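PDB 3FDJ: DegV family protein from Eubacterium eligens, which is of unknown function but, as a member of the DegV family, probably binds a fatty acid or a similar lipid. Local coordinates for residues A[210-215]-A[238-243]; A[214-219]-A[273-278]; A[228-231]-A[236-239]. One frame throughout, in Å; residues are numbered along the deposited sequence.

How the contacts relate
The three contacts fix two helices, 205-219 and 234-248, to one mixed sheet and to each other. Contacts 2 and 3 are buried helix-on-sheet contacts, on the neighbouring strands 271-276 and 226-230; contact 1 joins the two helices and is partly buried, with Q213 and M243 partly exposed. Helix 205-219 serves contacts 1 and 2, helix 234-248 contacts 1 and 3. Apolar carbons dominate throughout, yet contact 1 adds a selenium beside an amide, contact 2 a water-bridged polar end at the C-terminus, and contact 3 a histidine ring. Their cores are continuous: I240 CG2 lies 3.8 Å from L273 CD2 and 3.6 Å from I228 CD1.

Contact 1: A[210-215]-A[238-243]; sequences VKLQAL and DKIADM
M243, a selenomethionine, lays its bent tail against L212 and Q213 of the facing helix. Its CG is anti to the backbone N (chi1 178°), which sends the chain out from its own helix; turns at chi2 and chi3 then fold the methyl CE back, 3.9 Å from L212 CB and equally close to Q213 N. The selenium itself meets the flank of Q213, with SE 4.0 Å from both Q213 CB and Q213 OE1. Q213 is extended, so its aliphatic base and its amide oxygen both border SE, a van der Waals contact at the partly exposed margin. Deeper down, L212 and I240 cross at about a right angle: L212 CD1 comes 3.9 Å from I240 CD1 and almost as near to I240 CG1. The axes of the two segments approach to 10.8 Å and cross at -46°; chiefly M243, and L212 against I240, bridge the gap, burying 187 Å² in all. Both helices lie over the mixed sheet: I240 also packs on I228 of strand 226-230, K211 and L215 of helix 205-219 rest on I187 of strand 184-190, and Q213 reaches on to A247 and Y248 farther along helix 234-248.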
ATOM      1  N   VAL A 210      -3.913 -15.841  15.508  1.00  8.66           N
ATOM      2  CA  VAL A 210      -3.274 -15.792  16.825  1.00  8.50           C
ATOM      3  C   VAL A 210      -1.962 -14.994  16.785  1.00  9.37           C
ATOM      4  O   VAL A 210      -1.662 -14.175  17.682  1.00  9.84           O
ATOM      5  CB  VAL A 210      -3.028 -17.222  17.358  1.00  8.67           C
ATOM      6  CG1 VAL A 210      -2.191 -17.189  18.612  1.00  8.39           C
ATOM      7  CG2 VAL A 210      -4.382 -17.942  17.608  1.00  7.47           C
ATOM      8  N   LYS A 211      -1.169 -15.231  15.760  1.00  9.47           N
ATOM      9  CA  LYS A 211       0.077 -14.472  15.604  1.00 10.93           C
ATOM     10  C   LYS A 211      -0.180 -12.974  15.412  1.00 10.63           C
ATOM     11  O   LYS A 211       0.519 -12.155  15.977  1.00 10.58           O
ATOM     12  CB  LYS A 211       0.917 -15.024  14.462  1.00 11.70           C
ATOM     13  CG  LYS A 211       1.577 -16.335  14.783  1.00 15.86           C
ATOM     14  CD  LYS A 211       2.482 -16.767  13.632  1.00 20.92           C
ATOM     15  CE  LYS A 211       3.129 -18.144  13.849  1.00 23.13           C
ATOM     16  NZ  LYS A 211       3.768 -18.333  15.181  1.00 26.25           N
ATOM     17  N   LEU A 212      -1.177 -12.625  14.612  1.00 10.43           N
ATOM     18  CA  LEU A 212      -1.514 -11.236  14.372  1.00 10.97           C
ATOM     19  C   LEU A 212      -1.983 -10.552  15.642  1.00 10.94           C
ATOM     20  O   LEU A 212      -1.623  -9.395  15.898  1.00 10.01           O
ATOM     21  CB  LEU A 212      -2.593 -11.100  13.280  1.00 10.67           C
ATOM     22  CG  LEU A 212      -2.160 -11.338  11.834  1.00 12.63           C
ATOM     23  CD1 LEU A 212      -3.371 -11.281  10.885  1.00 13.78           C
ATOM     24  CD2 LEU A 212      -1.094 -10.312  11.397  1.00 12.17           C
ATOM     25  N   GLN A 213      -2.767 -11.264  16.456  1.00 11.13           N
ATOM     26  CA  GLN A 213      -3.222 -10.685  17.712  1.00 11.54           C
ATOM     27  C   GLN A 213      -2.034 -10.374  18.611  1.00 11.70           C
ATOM     28  O   GLN A 213      -1.990  -9.310  19.229  1.00 11.26           O
ATOM     29  CB  GLN A 213      -4.246 -11.587  18.432  1.00 11.58           C
ATOM     30  CG  GLN A 213      -4.769 -10.966  19.693  1.00 12.34           C
ATOM     31  CD  GLN A 213      -5.944 -11.719  20.293  1.00 15.41           C
ATOM     32  OE1 GLN A 213      -6.553 -12.577  19.647  1.00 14.44           O
ATOM     33  NE2 GLN A 213      -6.303 -11.351  21.522  1.00 16.28           N
ATOM     34  N   ALA A 214      -1.056 -11.281  18.668  1.00 11.98           N
ATOM     35  CA  ALA A 214       0.143 -11.049  19.475  1.00 11.53           C
ATOM     36  C   ALA A 214       0.963  -9.848  18.926  1.00 11.25           C
ATOM     37  O   ALA A 214       1.438  -8.999  19.692  1.00 11.51           O
ATOM     38  CB  ALA A 214       1.007 -12.321  19.558  1.00 11.35           C
ATOM     39  N   LEU A 215       1.092  -9.769  17.608  1.00 10.67           N
ATOM     40  CA  LEU A 215       1.825  -8.669  16.956  1.00 11.58           C
ATOM     41  C   LEU A 215       1.142  -7.313  17.191  1.00 11.83           C
ATOM     42  O   LEU A 215       1.814  -6.309  17.518  1.00 10.89           O
ATOM     43  CB  LEU A 215       1.978  -8.932  15.464  1.00 11.07           C
ATOM     44  CG  LEU A 215       2.912 -10.075  15.073  1.00 13.04           C
ATOM     45  CD1 LEU A 215       2.726 -10.464  13.612  1.00 11.97           C
ATOM     46  CD2 LEU A 215       4.370  -9.724  15.370  1.00 13.42           C
ATOM     47  N   ASP A 238     -11.936 -11.098   6.058  1.00 10.82           N
ATOM     48  CA  ASP A 238     -13.108 -11.016   6.923  1.00 11.33           C
ATOM     49  C   ASP A 238     -12.867 -11.699   8.271  1.00 10.57           C
ATOM     50  O   ASP A 238     -13.278 -11.179   9.299  1.00  9.71           O
ATOM     51  CB  ASP A 238     -14.351 -11.618   6.238  1.00 12.33           C
ATOM     52  CG  ASP A 238     -14.932 -10.727   5.143  1.00 16.00           C
ATOM     53  OD1 ASP A 238     -14.473  -9.559   4.968  1.00 18.27           O
ATOM     54  OD2 ASP A 238     -15.871 -11.205   4.449  1.00 20.93           O
ATOM     55  N   LYS A 239     -12.172 -12.836   8.281  1.00 10.38           N
ATOM     56  CA  LYS A 239     -11.829 -13.497   9.564  1.00 11.07           C
ATOM     57  C   LYS A 239     -10.949 -12.618  10.452  1.00 10.17           C
ATOM     58  O   LYS A 239     -11.149 -12.554  11.659  1.00  9.32           O
ATOM     59  CB  LYS A 239     -11.065 -14.803   9.348  1.00 12.11           C
ATOM     60  CG  LYS A 239     -11.842 -15.945   8.817  1.00 15.00           C
ATOM     61  CD  LYS A 239     -10.920 -17.184   8.716  1.00 16.83           C
ATOM     62  CE  LYS A 239     -11.599 -18.289   7.985  1.00 19.48           C
ATOM     63  NZ  LYS A 239     -10.716 -19.473   7.858  1.00 22.24           N
ATOM     64  N   ILE A 240      -9.969 -11.974   9.839  1.00  9.38           N
ATOM     65  CA  ILE A 240      -9.067 -11.062  10.546  1.00  9.52           C
ATOM     66  C   ILE A 240      -9.876  -9.895  11.116  1.00  9.74           C
ATOM     67  O   ILE A 240      -9.742  -9.544  12.291  1.00  9.34           O
ATOM     68  CB  ILE A 240      -7.950 -10.561   9.630  1.00  9.49           C
ATOM     69  CG1 ILE A 240      -7.003 -11.715   9.249  1.00  9.83           C
ATOM     70  CG2 ILE A 240      -7.153  -9.422  10.334  1.00  9.13           C
ATOM     71  CD1 ILE A 240      -6.046 -11.407   8.060  1.00 11.10           C
ATOM     72  N   ALA A 241     -10.728  -9.299  10.286  1.00  9.94           N
ATOM     73  CA  ALA A 241     -11.537  -8.176  10.727  1.00 11.22           C
ATOM     74  C   ALA A 241     -12.411  -8.585  11.921  1.00 11.48           C
ATOM     75  O   ALA A 241     -12.522  -7.838  12.897  1.00 11.46           O
ATOM     76  CB  ALA A 241     -12.418  -7.644   9.565  1.00 11.35           C
ATOM     77  N   ASP A 242     -13.017  -9.764  11.854  1.00 11.66           N
ATOM     78  CA  ASP A 242     -13.860 -10.255  12.963  1.00 12.64           C
ATOM     79  C   ASP A 242     -13.051 -10.440  14.255  1.00 11.66           C
ATOM     80  O   ASP A 242     -13.516 -10.093  15.349  1.00 10.55           O
ATOM     81  CB  ASP A 242     -14.510 -11.601  12.603  1.00 13.18           C
ATOM     82  CG  ASP A 242     -15.738 -11.449  11.704  1.00 18.85           C
ATOM     83  OD1 ASP A 242     -16.283 -10.326  11.573  1.00 23.25           O
ATOM     84  OD2 ASP A 242     -16.162 -12.467  11.111  1.00 24.73           O
HETATM   85  N   MSE A 243     -11.856 -11.023  14.114  1.00 10.69           N
HETATM   86  CA  MSE A 243     -10.984 -11.244  15.247  1.00 10.73           C
HETATM   87  C   MSE A 243     -10.644  -9.917  15.928  1.00 10.73           C
HETATM   88  O   MSE A 243     -10.693  -9.813  17.162  1.00 10.20           O
HETATM   89  CB  MSE A 243      -9.700 -11.948  14.800  1.00 11.14           C
HETATM   90  CG  MSE A 243      -8.699 -12.184  15.905  1.00 12.13           C
HETATM   91 SE   MSE A 243      -7.466 -10.699  16.273  0.80 13.60          SE
HETATM   92  CE  MSE A 243      -6.236 -10.800  14.756  1.00 10.48           C
TER

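Contact 2: A[214-219]-A[273-278]; sequences ALLDDA and LSCETK
L216 and A219 of segment 214-219 face C275 and L273 of strand 271-276 and T277 following them in the chain, a helix-on-sheet contact in an alpha/beta domain of the DegV family. Strand 271-276 lies between strands 153-159 and 226-230 and runs antiparallel to both. L273, C275 and T277 direct their side chains to helix 205-219, whereas S274 turns to helix 120-134, so the sheet is packed on two faces.

The apolar end of the contact is carried by a single methyl. L216 CD2 lies 3.6 Å from C275 SG and more loosely, at 4.4 Å, from L273 CD1. C275 brings its sulfur there by setting SG between its backbone N and carbonyl carbon (chi1 61°). F156, Y221, I244 and Y248 also touch L216, which accounts for its burial.

T277 can be followed atom by atom, because its branches lie beside the carbonyl of A219. Its CB is 3.5 Å from A219 O. From there CG2, anti to the carbonyl carbon of T277, comes closer still, 3.4 Å from A219 O, and also approaches A219 CB. The other branch, OG1, stays farther from that oxygen, and the contact is one of van der Waals type. The polar link is made instead by water.

The last residue, K278, supplies it. Its NZ donates to two waters, one of which in turn donates to D218 O, tying the chain terminus to the backbone of 214-219. The other water stands 2.7 Å from K278 NZ and donates to A219 O at 2.9 Å, giving the carbonyl that T277 borders a hydrogen-bond partner.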
ATOM      1  N   ALA A 214      -1.056 -11.281  18.668  1.00 11.98           N
ATOM      2  CA  ALA A 214       0.143 -11.049  19.475  1.00 11.53           C
ATOM      3  C   ALA A 214       0.963  -9.848  18.926  1.00 11.25           C
ATOM      4  O   ALA A 214       1.438  -8.999  19.692  1.00 11.51           O
ATOM      5  CB  ALA A 214       1.007 -12.321  19.558  1.00 11.35           C
ATOM      6  N   LEU A 215       1.092  -9.769  17.608  1.00 10.67           N
ATOM      7  CA  LEU A 215       1.825  -8.669  16.956  1.00 11.58           C
ATOM      8  C   LEU A 215       1.142  -7.313  17.191  1.00 11.83           C
ATOM      9  O   LEU A 215       1.814  -6.309  17.518  1.00 10.89           O
ATOM     10  CB  LEU A 215       1.978  -8.932  15.464  1.00 11.07           C
ATOM     11  CG  LEU A 215       2.912 -10.075  15.073  1.00 13.04           C
ATOM     12  CD1 LEU A 215       2.726 -10.464  13.612  1.00 11.97           C
ATOM     13  CD2 LEU A 215       4.370  -9.724  15.370  1.00 13.42           C
ATOM     14  N   LEU A 216      -0.188  -7.291  17.048  1.00 11.98           N
ATOM     15  CA  LEU A 216      -0.953  -6.081  17.271  1.00 11.26           C
ATOM     16  C   LEU A 216      -0.828  -5.610  18.728  1.00 11.47           C
ATOM     17  O   LEU A 216      -0.622  -4.424  18.964  1.00 11.01           O
ATOM     18  CB  LEU A 216      -2.409  -6.282  16.880  1.00 11.38           C
ATOM     19  CG  LEU A 216      -2.616  -6.361  15.358  1.00 12.05           C
ATOM     20  CD1 LEU A 216      -4.018  -6.901  15.017  1.00 12.69           C
ATOM     21  CD2 LEU A 216      -2.378  -5.017  14.692  1.00 12.09           C
ATOM     22  N   ASP A 217      -0.948  -6.538  19.681  1.00 11.20           N
ATOM     23  CA  ASP A 217      -0.760  -6.241  21.101  1.00 12.72           C
ATOM     24  C   ASP A 217       0.605  -5.575  21.350  1.00 12.78           C
ATOM     25  O   ASP A 217       0.704  -4.515  21.993  1.00 12.34           O
ATOM     26  CB  ASP A 217      -0.835  -7.518  21.964  1.00 13.42           C
ATOM     27  CG  ASP A 217      -2.261  -8.073  22.114  1.00 16.78           C
ATOM     28  OD1 ASP A 217      -3.248  -7.408  21.713  1.00 20.89           O
ATOM     29  OD2 ASP A 217      -2.400  -9.205  22.647  1.00 20.06           O
ATOM     30  N   ASP A 218       1.657  -6.211  20.852  1.00 11.80           N
ATOM     31  CA  ASP A 218       3.008  -5.683  21.031  1.00 13.00           C
ATOM     32  C   ASP A 218       3.206  -4.340  20.328  1.00 12.39           C
ATOM     33  O   ASP A 218       3.966  -3.504  20.798  1.00 11.87           O
ATOM     34  CB  ASP A 218       4.033  -6.674  20.518  1.00 13.41           C
ATOM     35  CG  ASP A 218       4.255  -7.833  21.472  1.00 20.72           C
ATOM     36  OD1 ASP A 218       3.604  -7.883  22.551  1.00 26.05           O
ATOM     37  OD2 ASP A 218       5.100  -8.702  21.142  1.00 27.12           O
ATOM     38  N   ALA A 219       2.526  -4.141  19.202  1.00 10.25           N
ATOM     39  CA  ALA A 219       2.633  -2.900  18.438  1.00 10.14           C
ATOM     40  C   ALA A 219       1.912  -1.717  19.101  1.00 10.42           C
ATOM     41  O   ALA A 219       2.095  -0.575  18.683  1.00 11.52           O
ATOM     42  CB  ALA A 219       2.083  -3.108  17.013  1.00  9.56           C
ATOM     43  N   LEU A 273      -2.483  -5.625   6.035  1.00  9.12           N
ATOM     44  CA  LEU A 273      -3.253  -4.805   6.933  1.00 10.77           C
ATOM     45  C   LEU A 273      -2.455  -3.678   7.514  1.00  9.89           C
ATOM     46  O   LEU A 273      -1.248  -3.779   7.703  1.00 11.06           O
ATOM     47  CB  LEU A 273      -3.928  -5.619   8.042  1.00 11.44           C
ATOM     48  CG  LEU A 273      -3.235  -6.081   9.297  1.00 15.71           C
ATOM     49  CD1 LEU A 273      -3.047  -4.913  10.327  1.00 15.79           C
ATOM     50  CD2 LEU A 273      -4.076  -7.204   9.934  1.00 18.70           C
ATOM     51  N   SER A 274      -3.132  -2.575   7.757  1.00 10.13           N
ATOM     52  CA  SER A 274      -2.528  -1.468   8.441  1.00 10.54           C
ATOM     53  C   SER A 274      -3.427  -0.940   9.539  1.00 10.99           C
ATOM     54  O   SER A 274      -4.662  -1.039   9.451  1.00 10.18           O
ATOM     55  CB  SER A 274      -2.160  -0.373   7.446  1.00 10.64           C
ATOM     56  OG  SER A 274      -1.448   0.653   8.108  1.00 12.54           O
ATOM     57  N   CYS A 275      -2.807  -0.405  10.593  1.00 11.46           N
ATOM     58  CA  CYS A 275      -3.566   0.119  11.730  1.00 11.85           C
ATOM     59  C   CYS A 275      -2.910   1.325  12.363  1.00 11.42           C
ATOM     60  O   CYS A 275      -1.698   1.506  12.270  1.00 10.93           O
ATOM     61  CB  CYS A 275      -3.751  -0.953  12.792  1.00 11.55           C
ATOM     62  SG  CYS A 275      -2.241  -1.577  13.491  1.00 17.61           S
ATOM     63  N   GLU A 276      -3.734   2.135  13.022  1.00 11.72           N
ATOM     64  CA  GLU A 276      -3.276   3.132  13.978  1.00 12.25           C
ATOM     65  C   GLU A 276      -2.949   2.457  15.306  1.00 13.68           C
ATOM     66  O   GLU A 276      -3.712   1.592  15.772  1.00 14.43           O
ATOM     67  CB  GLU A 276      -4.386   4.120  14.307  1.00 13.45           C
ATOM     68  CG  GLU A 276      -4.790   5.017  13.242  1.00 14.29           C
ATOM     69  CD  GLU A 276      -5.985   5.891  13.644  1.00 16.96           C
ATOM     70  OE1 GLU A 276      -6.834   5.458  14.485  1.00 17.85           O
ATOM     71  OE2 GLU A 276      -6.077   7.003  13.101  1.00 14.17           O
ATOM     72  N   THR A 277      -1.861   2.883  15.933  1.00 13.36           N
ATOM     73  CA  THR A 277      -1.468   2.409  17.256  1.00 14.29           C
ATOM     74  C   THR A 277      -1.497   3.570  18.249  1.00 16.11           C
ATOM     75  O   THR A 277      -1.673   4.713  17.866  1.00 15.80           O
ATOM     76  CB  THR A 277      -0.055   1.803  17.232  1.00 14.77           C
ATOM     77  OG1 THR A 277       0.917   2.790  16.826  1.00 13.68           O
ATOM     78  CG2 THR A 277       0.010   0.599  16.248  1.00 13.14           C
ATOM     79  N   LYS A 278      -1.333   3.276  19.535  1.00 18.01           N
ATOM     80  CA  LYS A 278      -1.156   4.338  20.541  1.00 20.22           C
ATOM     81  C   LYS A 278       0.195   5.102  20.336  1.00 21.47           C
ATOM     82  O   LYS A 278       1.058   4.698  19.500  1.00 23.49           O
ATOM     83  CB  LYS A 278      -1.245   3.738  21.947  1.00 20.42           C
ATOM     84  CG  LYS A 278      -0.084   2.859  22.262  1.00 22.97           C
ATOM     85  CD  LYS A 278      -0.170   2.187  23.614  1.00 27.03           C
ATOM     86  CE  LYS A 278       1.221   1.694  24.027  1.00 28.99           C
ATOM     87  NZ  LYS A 278       2.065   1.316  22.836  1.00 31.18           N
TER
HETATM   88  O   HOH W   1       3.289  -1.370  23.049  1.00 43.82           O
HETATM   89  O   HOH W   2       2.645   1.853  20.229  1.00 31.86           O

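Contact 3: A[228-231]-A[236-239]; sequences ICHV and LADK
The methyl of A237 sits over I228 and H230, two strand residues whose side chains rise from the same face of the sheet. A237 CB is 3.8 Å from I228 CG2 and 4.0 Å from H230 CD2, and H230 CB is also 4.0 Å from A237 CB. A237 CB comes at the imidazole obliquely. The short A237 side chain is consistent with the close approach of helix and strand: the CA atoms of H230 and A237 are 6.4 Å apart.

I228 touches A237 with both branches. CG2, anti to the backbone N, meets A237 CB, while the longer branch carries CD1 to 3.8 Å from A237 O, a van der Waals approach to the helix carbonyl. H230 takes a different rotamer: its CG stands between the backbone N and the carbonyl carbon (chi1 67°), and chi2 of 86° sets the ring plane nearly perpendicular to the plane of CA, CB and CG. ND1 is anchored outside the contact by a hydrogen bond with the backbone N of N233, just before helix 234-248. N233 OD1 in turn binds L236 N, so this one residue ties both the ring and the first helical turn in place.

The contact belongs to the beta-alpha-beta unit made by strand 226-230, helix 234-248 and strand 253-257, in which the two strands are parallel neighbours. Through their backbones, I228 pairs with C254 and Y256, and H230 with Y256 and with A258 just beyond strand 253-257. A237 also touches V255 there and I271 of strand 271-276, so the helix start bridges three adjacent strands.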
ATOM      1  N   ILE A 228      -7.712  -3.394   5.750  1.00  9.14           N
ATOM      2  CA  ILE A 228      -7.208  -4.687   5.289  1.00  9.10           C
ATOM      3  C   ILE A 228      -7.518  -4.844   3.797  1.00  9.81           C
ATOM      4  O   ILE A 228      -8.699  -4.762   3.395  1.00  9.39           O
ATOM      5  CB  ILE A 228      -7.884  -5.864   6.038  1.00  9.66           C
ATOM      6  CG1 ILE A 228      -7.837  -5.685   7.560  1.00  9.01           C
ATOM      7  CG2 ILE A 228      -7.283  -7.214   5.577  1.00  8.95           C
ATOM      8  CD1 ILE A 228      -8.659  -6.740   8.387  1.00 11.62           C
ATOM      9  N   CYS A 229      -6.486  -5.054   2.979  1.00 10.53           N
ATOM     10  CA  CYS A 229      -6.687  -5.423   1.587  1.00 11.60           C
ATOM     11  C   CYS A 229      -6.276  -6.878   1.373  1.00 10.68           C
ATOM     12  O   CYS A 229      -5.503  -7.455   2.160  1.00 11.32           O
ATOM     13  CB  CYS A 229      -5.993  -4.468   0.602  1.00 12.46           C
ATOM     14  SG  CYS A 229      -4.313  -4.757   0.463  1.00 18.52           S
ATOM     15  N   HIS A 230      -6.877  -7.495   0.362  1.00  9.99           N
ATOM     16  CA  HIS A 230      -6.666  -8.876   0.046  1.00  8.84           C
ATOM     17  C   HIS A 230      -6.596  -9.083  -1.450  1.00  8.63           C
ATOM     18  O   HIS A 230      -7.168  -8.315  -2.234  1.00  9.34           O
ATOM     19  CB  HIS A 230      -7.776  -9.749   0.645  1.00  9.98           C
ATOM     20  CG  HIS A 230      -9.111  -9.512   0.032  1.00  9.93           C
ATOM     21  ND1 HIS A 230      -9.526 -10.155  -1.116  1.00 10.63           N
ATOM     22  CD2 HIS A 230     -10.098  -8.647   0.360  1.00 10.75           C
ATOM     23  CE1 HIS A 230     -10.727  -9.716  -1.445  1.00 11.83           C
ATOM     24  NE2 HIS A 230     -11.097  -8.800  -0.565  1.00 10.05           N
ATOM     25  N   VAL A 231      -5.890 -10.134  -1.833  1.00  8.50           N
ATOM     26  CA  VAL A 231      -5.763 -10.557  -3.214  1.00  8.60           C
ATOM     27  C   VAL A 231      -6.532 -11.862  -3.334  1.00  9.33           C
ATOM     28  O   VAL A 231      -5.990 -12.946  -3.054  1.00  9.10           O
ATOM     29  CB  VAL A 231      -4.308 -10.818  -3.602  1.00  8.73           C
ATOM     30  CG1 VAL A 231      -4.230 -11.119  -5.108  1.00  7.78           C
ATOM     31  CG2 VAL A 231      -3.412  -9.638  -3.198  1.00  9.77           C
ATOM     32  N   LEU A 236     -10.340 -14.699   4.299  1.00  9.31           N
ATOM     33  CA  LEU A 236      -9.324 -14.495   5.337  1.00  9.51           C
ATOM     34  C   LEU A 236      -9.385 -13.061   5.866  1.00  9.22           C
ATOM     35  O   LEU A 236      -9.311 -12.836   7.079  1.00  8.45           O
ATOM     36  CB  LEU A 236      -7.911 -14.842   4.840  1.00  8.96           C
ATOM     37  CG  LEU A 236      -6.803 -14.730   5.916  1.00 10.25           C
ATOM     38  CD1 LEU A 236      -7.161 -15.500   7.199  1.00  8.84           C
ATOM     39  CD2 LEU A 236      -5.466 -15.188   5.316  1.00  9.47           C
ATOM     40  N   ALA A 237      -9.553 -12.086   4.967  1.00  9.18           N
ATOM     41  CA  ALA A 237      -9.610 -10.698   5.391  1.00  9.24           C
ATOM     42  C   ALA A 237     -10.788 -10.490   6.363  1.00  9.65           C
ATOM     43  O   ALA A 237     -10.650  -9.788   7.366  1.00 10.05           O
ATOM     44  CB  ALA A 237      -9.703  -9.756   4.181  1.00  9.11           C
ATOM     45  N   ASP A 238     -11.936 -11.098   6.058  1.00 10.82           N
ATOM     46  CA  ASP A 238     -13.108 -11.016   6.923  1.00 11.33           C
ATOM     47  C   ASP A 238     -12.867 -11.699   8.271  1.00 10.57           C
ATOM     48  O   ASP A 238     -13.278 -11.179   9.299  1.00  9.71           O
ATOM     49  CB  ASP A 238     -14.351 -11.618   6.238  1.00 12.33           C
ATOM     50  CG  ASP A 238     -14.932 -10.727   5.143  1.00 16.00           C
ATOM     51  OD1 ASP A 238     -14.473  -9.559   4.968  1.00 18.27           O
ATOM     52  OD2 ASP A 238     -15.871 -11.205   4.449  1.00 20.93           O
ATOM     53  N   LYS A 239     -12.172 -12.836   8.281  1.00 10.38           N
ATOM     54  CA  LYS A 239     -11.829 -13.497   9.564  1.00 11.07           C
ATOM     55  C   LYS A 239     -10.949 -12.618  10.452  1.00 10.17           C
ATOM     56  O   LYS A 239     -11.149 -12.554  11.659  1.00  9.32           O
ATOM     57  CB  LYS A 239     -11.065 -14.803   9.348  1.00 12.11           C
ATOM     58  CG  LYS A 239     -11.842 -15.945   8.817  1.00 15.00           C
ATOM     59  CD  LYS A 239     -10.920 -17.184   8.716  1.00 16.83           C
ATOM     60  CE  LYS A 239     -11.599 -18.289   7.985  1.00 19.48           C
ATOM     61  NZ  LYS A 239     -10.716 -19.473   7.858  1.00 22.24           N
TER